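Local coordinates for protein acyl-CoA dehydrogenase (Mycobacterium thermoresistibile, PDB 3NF4) that probably catalyses the FAD-dependent dehydrogenation of acyl-CoA thioesters to enoyl-CoA, and holds flavin-adenine dinucleotide within an assembly of four chains, at residues Glu46-Glu50 / Gly51-Gln55; Gly73-Pro76 / Tyr77-Leu81; Ala264-Asp267 / Glu268-Tyr272; Ala364-Met367 / Gln368-Glu371. All coordinates share one frame; numbering follows the deposited sequence.

Overall arrangement
The four contacts are local ones, spread along the chain in series, and none touches another. Interactions 1 and 2 mark the starts of two successive helices, 52-57 and 77-88, in the N-terminal domain; their centres lie 24 Å apart. Interactions 3 and 4 belong to the C-terminal domain, with nearest atoms about 8 Å apart: the first is a piece of helix 247-274, the second the end of helix 357-367, which packs on that same helix. Only interaction 4 contributes to the FAD pocket. Phe53 of interaction 1 and Tyr80 of interaction 2 have their side chains about 13 and 14 Å from the cofactor, and interactions 2 and 4 lie on opposite sides of the chain's centre.

Interaction 1: residues Glu46-Glu50 / Gly51-Gln55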
# COMPACT_ATOMS: atom_id res chain seq x y z
N GLU A 46 -5.62 0.68 -34.78
CA GLU A 46 -5.60 2.14 -34.47
C GLU A 46 -6.43 2.97 -35.46
O GLU A 46 -6.02 4.02 -35.94
CB GLU A 46 -4.16 2.68 -34.26
CG GLU A 46 -3.33 1.80 -33.30
CD GLU A 46 -2.02 2.42 -32.77
OE1 GLU A 46 -1.83 3.65 -32.82
OE2 GLU A 46 -1.15 1.65 -32.27
N THR A 47 -7.63 2.48 -35.77
CA THR A 47 -8.51 3.13 -36.73
C THR A 47 -9.80 3.66 -36.10
O THR A 47 -10.23 3.16 -35.07
CB THR A 47 -8.87 2.19 -37.90
OG1 THR A 47 -9.39 0.95 -37.39
CG2 THR A 47 -7.63 1.93 -38.83
N TYR A 48 -10.39 4.66 -36.73
CA TYR A 48 -11.62 5.29 -36.30
C TYR A 48 -12.84 4.39 -36.58
O TYR A 48 -12.92 3.79 -37.66
CB TYR A 48 -11.77 6.66 -36.98
CG TYR A 48 -12.81 7.53 -36.33
CD1 TYR A 48 -12.54 8.14 -35.10
CD2 TYR A 48 -14.06 7.73 -36.91
CE1 TYR A 48 -13.50 8.91 -34.47
CE2 TYR A 48 -15.03 8.51 -36.29
CZ TYR A 48 -14.73 9.09 -35.06
OH TYR A 48 -15.64 9.86 -34.41
N PRO A 49 -13.79 4.30 -35.62
CA PRO A 49 -15.06 3.58 -35.80
C PRO A 49 -16.19 4.41 -36.47
O PRO A 49 -17.00 5.07 -35.80
CB PRO A 49 -15.44 3.17 -34.37
CG PRO A 49 -14.92 4.27 -33.53
CD PRO A 49 -13.69 4.83 -34.24
N GLU A 50 -16.23 4.34 -37.80
CA GLU A 50 -17.27 5.01 -38.57
C GLU A 50 -18.64 4.43 -38.24
O GLU A 50 -18.79 3.21 -38.12
CB GLU A 50 -16.97 4.86 -40.06
CG GLU A 50 -17.01 6.18 -40.83
CD GLU A 50 -15.92 7.16 -40.39
OE1 GLU A 50 -14.71 6.87 -40.61
OE2 GLU A 50 -16.28 8.21 -39.82
N GLY A 51 -19.62 5.31 -38.06
CA GLY A 51 -21.01 4.89 -37.88
C GLY A 51 -21.46 4.68 -36.45
O GLY A 51 -22.66 4.72 -36.15
N VAL A 52 -20.49 4.45 -35.57
CA VAL A 52 -20.73 4.12 -34.17
C VAL A 52 -21.39 5.25 -33.35
O VAL A 52 -22.38 5.02 -32.68
CB VAL A 52 -19.42 3.60 -33.50
CG1 VAL A 52 -19.52 3.60 -31.99
CG2 VAL A 52 -19.09 2.21 -34.02
N PHE A 53 -20.85 6.47 -33.40
CA PHE A 53 -21.44 7.60 -32.67
C PHE A 53 -22.81 8.03 -33.21
O PHE A 53 -23.63 8.58 -32.46
CB PHE A 53 -20.49 8.80 -32.61
CG PHE A 53 -19.27 8.57 -31.72
CD1 PHE A 53 -19.36 8.73 -30.34
CD2 PHE A 53 -18.04 8.21 -32.27
CE1 PHE A 53 -18.27 8.52 -29.54
CE2 PHE A 53 -16.94 7.99 -31.46
CZ PHE A 53 -17.05 8.15 -30.09
N GLU A 54 -23.05 7.77 -34.50
CA GLU A 54 -24.34 8.01 -35.15
C GLU A 54 -25.43 7.08 -34.58
O GLU A 54 -26.55 7.52 -34.33
CB GLU A 54 -24.20 7.87 -36.68
N GLN A 55 -25.07 5.82 -34.35
CA GLN A 55 -25.97 4.81 -33.76
C GLN A 55 -26.31 5.01 -32.27
O GLN A 55 -27.43 4.66 -31.86
CB GLN A 55 -25.42 3.39 -33.96
CG GLN A 55 -25.49 2.87 -35.40
CD GLN A 55 -25.21 1.39 -35.51
OE1 GLN A 55 -26.05 0.55 -35.14
NE2 GLN A 55 -24.03 1.04 -36.00
O HOH W 1 -18.93 6.95 -35.72
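Tyr48 and Phe53 meet through the phenol oxygen of the tyrosine, whose OH lies 3.6 Å from Phe53 CD2 and comes at the ring obliquely. The two side chains cross at about a right angle. Tyr48 gets there with CG turned anti to its main-chain nitrogen (chi1 -165°), and one face of its own ring is taken by Pro49 CD, 3.5 Å above the plane and offset toward the rim. Beside this pair, Pro49 CB packs on Val52 CG2 at 3.8 Å, the methyl branch that sits next to the valine nitrogen.

A water joins the two backbones: it donates to Pro49 O at 2.7 Å and accepts from Phe53 N at 3.0 Å. These features belong to the start of helix 52-57, where Gly51 holds the N-cap position with a positive phi of 92° that glycine adopts readily. Having no side chain, Gly51 offers no capping group, and the water serves a first-turn amide. The first helical bond runs from Gln55 N to Gly51 O, 3.2 Å.

In the second shell, His169 contacts both rings: its NE2 is hydrogen-bonded to Tyr48 OH, and its ring meets Phe53 edge-to-face. Val52 packs on Val34 and Leu35 of helix 18-35, while Pro49 rests on Trp91. At the far end of the loop, Glu46 OE2 forms a salt bridge with Arg353 of the second subunit.

Interaction 2: residues Gly73-Pro76 / Tyr77-Leu81; sequences GGQP and YEVYL
Pro76 C approaches the ring of Tyr77 obliquely, and one face of that ring carries Tyr80 CD2, 3.8 Å above the plane and over its centre, so two aromatic side chains of the first helical turn lie against each other. The Tyr77 ring also takes part in a cation-pi contact with Arg314. The other flat group, the amide of Gln75, meets a valine: its OE1 lies 3.8 Å from Val79 CG1 and 3.9 Å from Val79 CB. Gln75 brings the amide there by folding back at chi2 (-69°), and its side chain crosses that of Val79 obliquely. Pro76 and Val79 instead run side by side and point the same way, with Pro76 CG 4.2 Å from Val79 CG2.

The backbone evidence centres on Pro76 O, which accepts two hydrogen bonds. Tyr80 N reaches it at 2.9 Å, almost straight (175°) and in the carbonyl plane, the regular helical bond. Val79 N lies 3.0 Å away but 55° out of that plane, hence away from a lone pair. Pro76 occupies the N-cap position. The next two amides, Tyr77 N and Glu78 N, are bound by the two carboxylate oxygens of Asp315, an arrangement that the positive end of the helix dipole would be expected to favour.

Tyr77 and Leu81 pack on helices 247-274 and 289-315. The contact is thus a helix start where the N-terminal helical domain meets the C-terminal helical bundle, a junction belonging to the acyl-CoA dehydrogenase fold.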
# COMPACT_ATOMS: atom_id res chain seq x y z
N GLY A 73 -32.30 14.15 -22.49
CA GLY A 73 -33.19 13.14 -21.91
C GLY A 73 -33.64 13.42 -20.48
O GLY A 73 -34.44 12.67 -19.92
N GLY A 74 -33.13 14.51 -19.91
CA GLY A 74 -33.48 14.92 -18.53
C GLY A 74 -33.01 14.06 -17.35
O GLY A 74 -33.40 14.29 -16.21
N GLN A 75 -32.14 13.08 -17.61
CA GLN A 75 -31.75 12.11 -16.60
C GLN A 75 -30.89 12.65 -15.45
O GLN A 75 -30.02 13.51 -15.65
CB GLN A 75 -31.03 10.93 -17.28
CG GLN A 75 -31.89 10.20 -18.33
CD GLN A 75 -33.05 9.41 -17.71
OE1 GLN A 75 -32.96 8.94 -16.57
NE2 GLN A 75 -34.13 9.27 -18.47
N PRO A 76 -31.15 12.17 -14.22
CA PRO A 76 -30.20 12.50 -13.14
C PRO A 76 -28.86 11.75 -13.30
O PRO A 76 -28.78 10.74 -14.02
CB PRO A 76 -30.94 12.04 -11.87
CG PRO A 76 -31.89 11.00 -12.35
CD PRO A 76 -32.32 11.43 -13.72
N TYR A 77 -27.84 12.26 -12.64
CA TYR A 77 -26.49 11.68 -12.67
C TYR A 77 -26.41 10.24 -12.15
O TYR A 77 -25.68 9.43 -12.70
CB TYR A 77 -25.49 12.63 -11.99
CG TYR A 77 -24.71 13.45 -13.00
CD1 TYR A 77 -25.37 14.23 -13.98
CD2 TYR A 77 -23.31 13.43 -13.01
CE1 TYR A 77 -24.62 14.99 -14.94
CE2 TYR A 77 -22.56 14.18 -13.96
CZ TYR A 77 -23.22 14.95 -14.91
OH TYR A 77 -22.46 15.67 -15.82
N GLU A 78 -27.21 9.93 -11.14
CA GLU A 78 -27.36 8.58 -10.60
C GLU A 78 -27.75 7.55 -11.69
O GLU A 78 -27.43 6.37 -11.55
CB GLU A 78 -28.37 8.61 -9.44
CG GLU A 78 -28.67 7.30 -8.71
CD GLU A 78 -29.72 7.46 -7.55
OE1 GLU A 78 -30.58 8.37 -7.56
OE2 GLU A 78 -29.67 6.64 -6.60
N VAL A 79 -28.39 8.01 -12.77
CA VAL A 79 -28.68 7.14 -13.92
C VAL A 79 -27.68 7.36 -15.06
O VAL A 79 -27.12 6.39 -15.59
CB VAL A 79 -30.17 7.27 -14.44
CG1 VAL A 79 -30.43 6.33 -15.59
CG2 VAL A 79 -31.16 6.99 -13.36
N TYR A 80 -27.44 8.62 -15.44
CA TYR A 80 -26.47 8.90 -16.50
C TYR A 80 -25.11 8.21 -16.29
O TYR A 80 -24.61 7.54 -17.21
CB TYR A 80 -26.29 10.42 -16.71
CG TYR A 80 -25.05 10.81 -17.48
CD1 TYR A 80 -24.83 10.33 -18.77
CD2 TYR A 80 -24.11 11.68 -16.92
CE1 TYR A 80 -23.68 10.71 -19.49
CE2 TYR A 80 -22.96 12.05 -17.62
CZ TYR A 80 -22.77 11.57 -18.91
OH TYR A 80 -21.66 11.92 -19.64
N LEU A 81 -24.53 8.34 -15.09
CA LEU A 81 -23.20 7.81 -14.82
C LEU A 81 -23.09 6.29 -14.93
O LEU A 81 -22.03 5.77 -15.35
CB LEU A 81 -22.68 8.27 -13.45
CG LEU A 81 -22.36 9.77 -13.32
CD1 LEU A 81 -21.95 10.15 -11.91
CD2 LEU A 81 -21.30 10.20 -14.35

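Interaction 3: residues Ala264-Asp267 / Glu268-Tyr272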
# COMPACT_ATOMS: atom_id res chain seq x y z
N ALA A 264 -14.88 -4.68 -16.17
CA ALA A 264 -14.56 -5.55 -17.33
C ALA A 264 -13.36 -6.49 -17.06
O ALA A 264 -13.38 -7.65 -17.42
CB ALA A 264 -14.27 -4.69 -18.55
N ALA A 265 -12.31 -5.98 -16.43
CA ALA A 265 -11.11 -6.77 -16.11
C ALA A 265 -11.41 -7.77 -14.99
O ALA A 265 -10.92 -8.89 -15.01
CB ALA A 265 -9.96 -5.85 -15.74
N LEU A 266 -12.25 -7.38 -14.03
CA LEU A 266 -12.69 -8.33 -13.02
C LEU A 266 -13.49 -9.53 -13.61
O LEU A 266 -13.24 -10.68 -13.20
CB LEU A 266 -13.49 -7.63 -11.90
CG LEU A 266 -14.03 -8.55 -10.78
CD1 LEU A 266 -12.89 -9.01 -9.91
CD2 LEU A 266 -15.13 -7.91 -9.88
N ASP A 267 -14.42 -9.28 -14.54
CA ASP A 267 -15.20 -10.36 -15.18
C ASP A 267 -14.31 -11.36 -15.98
O ASP A 267 -14.48 -12.58 -15.86
CB ASP A 267 -16.33 -9.81 -16.08
CG ASP A 267 -17.47 -9.11 -15.28
OD1 ASP A 267 -17.69 -9.46 -14.08
OD2 ASP A 267 -18.16 -8.24 -15.86
N GLU A 268 -13.35 -10.85 -16.77
CA GLU A 268 -12.35 -11.71 -17.40
C GLU A 268 -11.65 -12.66 -16.41
O GLU A 268 -11.54 -13.86 -16.68
CB GLU A 268 -11.28 -10.88 -18.12
CG GLU A 268 -11.77 -10.09 -19.33
CD GLU A 268 -12.16 -10.98 -20.51
OE1 GLU A 268 -11.66 -12.14 -20.59
OE2 GLU A 268 -12.95 -10.51 -21.38
N ALA A 269 -11.17 -12.12 -15.29
CA ALA A 269 -10.37 -12.88 -14.33
C ALA A 269 -11.19 -13.91 -13.54
O ALA A 269 -10.72 -15.03 -13.30
CB ALA A 269 -9.60 -11.94 -13.38
N VAL A 270 -12.40 -13.54 -13.13
CA VAL A 270 -13.35 -14.48 -12.52
C VAL A 270 -13.66 -15.66 -13.46
O VAL A 270 -13.53 -16.80 -13.06
CB VAL A 270 -14.65 -13.79 -12.05
CG1 VAL A 270 -15.70 -14.81 -11.62
CG2 VAL A 270 -14.34 -12.79 -10.90
N ALA A 271 -14.05 -15.38 -14.71
CA ALA A 271 -14.25 -16.46 -15.69
C ALA A 271 -13.02 -17.38 -15.83
O ALA A 271 -13.15 -18.61 -15.66
CB ALA A 271 -14.70 -15.91 -17.07
N TYR A 272 -11.84 -16.81 -16.11
CA TYR A 272 -10.59 -17.60 -16.20
C TYR A 272 -10.27 -18.45 -14.97
O TYR A 272 -9.92 -19.62 -15.10
CB TYR A 272 -9.38 -16.71 -16.50
CG TYR A 272 -8.15 -17.52 -16.92
CD1 TYR A 272 -8.05 -18.06 -18.22
CD2 TYR A 272 -7.10 -17.78 -16.03
CE1 TYR A 272 -6.92 -18.80 -18.62
CE2 TYR A 272 -5.98 -18.52 -16.43
CZ TYR A 272 -5.90 -19.03 -17.72
OH TYR A 272 -4.81 -19.77 -18.13
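Within the long helix 247-274 of the C-terminal helical domain, Leu266 and Val270 are one turn apart and touch through their ends, CD1 of the leucine lying 4.2 Å from CG2 of the valine. This is an uninterrupted alpha-helix: four consecutive i to i+4 hydrogen bonds join residues 264-267 to residues 268-271. Val270 N to Leu266 O measures 3.0 Å and Ala271 N to Asp267 O 3.1 Å, whereas Glu268 N to Ala264 O and Ala269 N to Ala265 O are each slightly longer at 3.3 Å.

Several side chains lie close over the carbonyls of the preceding turn. Val270 CG2, the branch next to its own main-chain nitrogen, comes within 3.3 Å of Leu266 O, which puts the methyl close to the oxygen that Val270 N also uses. Glu268 places CG 3.5 Å from Ala264 O, and the chain then bends at chi2 (-69°), its end leading away from residues 264-267. Ala271 CB rests 3.5 Å from Asp267 O.

Around the helix, Ala265 packs on Thr339 and Ala342 of helix 321-346, and Ala269 on Val345 of that helix and on Leu293 and Met296 of helix 289-315, so the small residues face neighbouring helices. Asp267, on the exposed surface, accepts a weak hydrogen bond on OD2 from Gln263 NE2. The chemistry divides accordingly: the buried alanines bring methyl groups to the helix interfaces while the bond from Ala269 N to Ala265 O pairs a polar group of each, and the acidic group of Asp267 is kept at the surface, where water can probably screen its charge.

Interaction 4: residues Ala364-Met367 / Gln368-Glu371; sequences AKIM and QIFE. With FAD (flavin-adenine dinucleotide), chain C.
Ile366 and Phe370 form the close-packed side of this contact. Ile366 O stands 3.7 Å over one face of the phenylalanine ring, offset toward the rim, and Ile366 CG1 comes 3.8 Å from Phe370 CD1. Met367 runs alongside, its CE 3.8 Å from Phe370 CZ. The ring edge carries flavin C7 near its plane, 3.8 Å from Phe370 CD1; Ile366 CD1 also adjoins the flavin methyl C8M. Phe370 CG sits between its main-chain nitrogen and carbonyl carbon (chi1 62°), which turns the ring back toward Ile366. Two amides grip Ile366 O: Phe370 N at 3.0 Å, nearly along the C=O axis, and Ile369 N at 2.9 Å, well above the carbonyl plane.

The other side is polar and more open only at Gln368, which is partly exposed; Lys365 is buried. Gln368 N gives a weak bond to Lys365 O. Its side chain receives Lys365 NZ on OE1 at 2.8 Å, 51° out of the amide plane. That ammonium group is also hydrogen-bonded to Gln344 OE1 and Thr340 O of the second subunit, and Gln368 NE2 to Asp333 OD1.

A helix end that bears on the flavin while binding a neighbouring subunit fits the FAD site of acyl-CoA dehydrogenases, built where two subunits meet.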
# COMPACT_ATOMS: atom_id res chain seq x y z
N ALA A 364 -5.70 1.72 -18.40
CA ALA A 364 -5.96 2.28 -17.07
C ALA A 364 -4.96 3.37 -16.65
O ALA A 364 -5.32 4.29 -15.90
CB ALA A 364 -6.05 1.15 -15.98
N LYS A 365 -3.71 3.25 -17.12
CA LYS A 365 -2.63 4.18 -16.74
C LYS A 365 -2.96 5.66 -17.01
O LYS A 365 -2.71 6.49 -16.15
CB LYS A 365 -1.28 3.79 -17.38
CG LYS A 365 -0.11 4.68 -16.98
CD LYS A 365 0.20 4.60 -15.45
CE LYS A 365 0.12 5.99 -14.81
NZ LYS A 365 0.42 6.01 -13.34
N ILE A 366 -3.51 5.98 -18.18
CA ILE A 366 -3.79 7.40 -18.56
C ILE A 366 -4.93 8.01 -17.71
O ILE A 366 -5.00 9.22 -17.49
CB ILE A 366 -4.11 7.54 -20.09
CG1 ILE A 366 -4.22 9.02 -20.56
CG2 ILE A 366 -5.42 6.83 -20.44
CD1 ILE A 366 -3.02 9.96 -20.19
N MET A 367 -5.81 7.16 -17.20
CA MET A 367 -6.88 7.61 -16.32
C MET A 367 -6.38 8.24 -15.01
O MET A 367 -7.01 9.20 -14.48
CB MET A 367 -7.81 6.43 -16.05
CG MET A 367 -9.18 6.66 -16.51
SD MET A 367 -9.80 5.31 -17.49
CE MET A 367 -9.64 5.98 -19.15
N GLN A 368 -5.26 7.74 -14.50
CA GLN A 368 -4.60 8.36 -13.35
C GLN A 368 -4.06 9.79 -13.67
O GLN A 368 -3.73 10.56 -12.74
CB GLN A 368 -3.48 7.46 -12.81
CG GLN A 368 -3.94 6.11 -12.21
CD GLN A 368 -2.78 5.28 -11.68
OE1 GLN A 368 -1.92 4.82 -12.44
NE2 GLN A 368 -2.74 5.08 -10.35
N ILE A 369 -3.99 10.11 -14.96
CA ILE A 369 -3.31 11.30 -15.46
C ILE A 369 -4.25 12.41 -15.98
O ILE A 369 -4.11 13.56 -15.56
CB ILE A 369 -2.22 10.95 -16.53
CG1 ILE A 369 -0.99 10.34 -15.85
CG2 ILE A 369 -1.82 12.18 -17.34
CD1 ILE A 369 -0.18 9.39 -16.72
N PHE A 370 -5.19 12.12 -16.87
CA PHE A 370 -6.05 13.20 -17.34
C PHE A 370 -7.23 13.58 -16.42
O PHE A 370 -7.50 12.90 -15.43
CB PHE A 370 -6.45 13.07 -18.81
CG PHE A 370 -7.27 11.84 -19.16
CD1 PHE A 370 -7.22 11.33 -20.46
CD2 PHE A 370 -8.08 11.21 -18.23
CE1 PHE A 370 -7.96 10.20 -20.84
CE2 PHE A 370 -8.83 10.07 -18.59
CZ PHE A 370 -8.77 9.57 -19.90
N GLU A 371 -7.87 14.72 -16.72
CA GLU A 371 -8.96 15.28 -15.91
C GLU A 371 -8.41 15.67 -14.52
O GLU A 371 -9.10 15.57 -13.50
CB GLU A 371 -10.08 14.23 -15.82
CG GLU A 371 -11.51 14.72 -15.77
CD GLU A 371 -11.92 15.67 -16.91
OE1 GLU A 371 -12.16 16.87 -16.58
OE2 GLU A 371 -12.07 15.22 -18.11
PA FAD C . 2.32 18.40 -16.03
O1A FAD C . 1.41 19.52 -15.59
O2A FAD C . 3.59 18.79 -16.75
O5B FAD C . 2.75 17.54 -14.73
C5B FAD C . 3.81 16.59 -14.71
C4B FAD C . 3.91 15.97 -13.30
O4B FAD C . 4.11 16.97 -12.28
C3B FAD C . 2.64 15.21 -12.94
O3B FAD C . 3.01 14.01 -12.27
C2B FAD C . 1.92 16.12 -11.96
O2B FAD C . 1.04 15.39 -11.08
C1B FAD C . 3.08 16.88 -11.28
N9A FAD C . 2.58 18.21 -10.84
C8A FAD C . 2.20 19.24 -11.64
N7A FAD C . 1.76 20.26 -10.87
C5A FAD C . 1.87 19.86 -9.58
C6A FAD C . 1.58 20.47 -8.36
N6A FAD C . 1.07 21.72 -8.34
N1A FAD C . 1.82 19.79 -7.20
C2A FAD C . 2.32 18.54 -7.22
N3A FAD C . 2.59 17.93 -8.39
C4A FAD C . 2.37 18.57 -9.57
N1 FAD C . -6.80 18.30 -22.16
C2 FAD C . -7.89 19.04 -22.53
O2 FAD C . -8.02 20.23 -22.16
N3 FAD C . -8.87 18.48 -23.30
C4 FAD C . -8.78 17.19 -23.72
O4 FAD C . -9.70 16.72 -24.44
C4X FAD C . -7.66 16.42 -23.35
N5 FAD C . -7.54 15.13 -23.78
C5X FAD C . -6.44 14.41 -23.43
C6 FAD C . -6.31 13.09 -23.87
C7 FAD C . -5.20 12.33 -23.53
C7M FAD C . -5.10 10.91 -24.03
C8 FAD C . -4.20 12.92 -22.74
C8M FAD C . -2.95 12.19 -22.31
C9 FAD C . -4.33 14.23 -22.30
C9A FAD C . -5.44 15.00 -22.63
N10 FAD C . -5.54 16.28 -22.19
C10 FAD C . -6.64 17.01 -22.56
C1' FAD C . -4.47 16.89 -21.35
C2' FAD C . -4.41 16.38 -19.89
O2' FAD C . -5.53 16.88 -19.14
C3' FAD C . -3.03 16.67 -19.21
O3' FAD C . -2.04 15.89 -19.89
C4' FAD C . -2.90 16.39 -17.70
O4' FAD C . -4.01 16.94 -16.96
C5' FAD C . -1.59 16.85 -17.01
O5' FAD C . -0.87 17.97 -17.57
P FAD C . 0.61 17.78 -18.21
O1P FAD C . 0.56 16.63 -19.20
O2P FAD C . 1.15 19.10 -18.70
O3P FAD C . 1.48 17.33 -16.91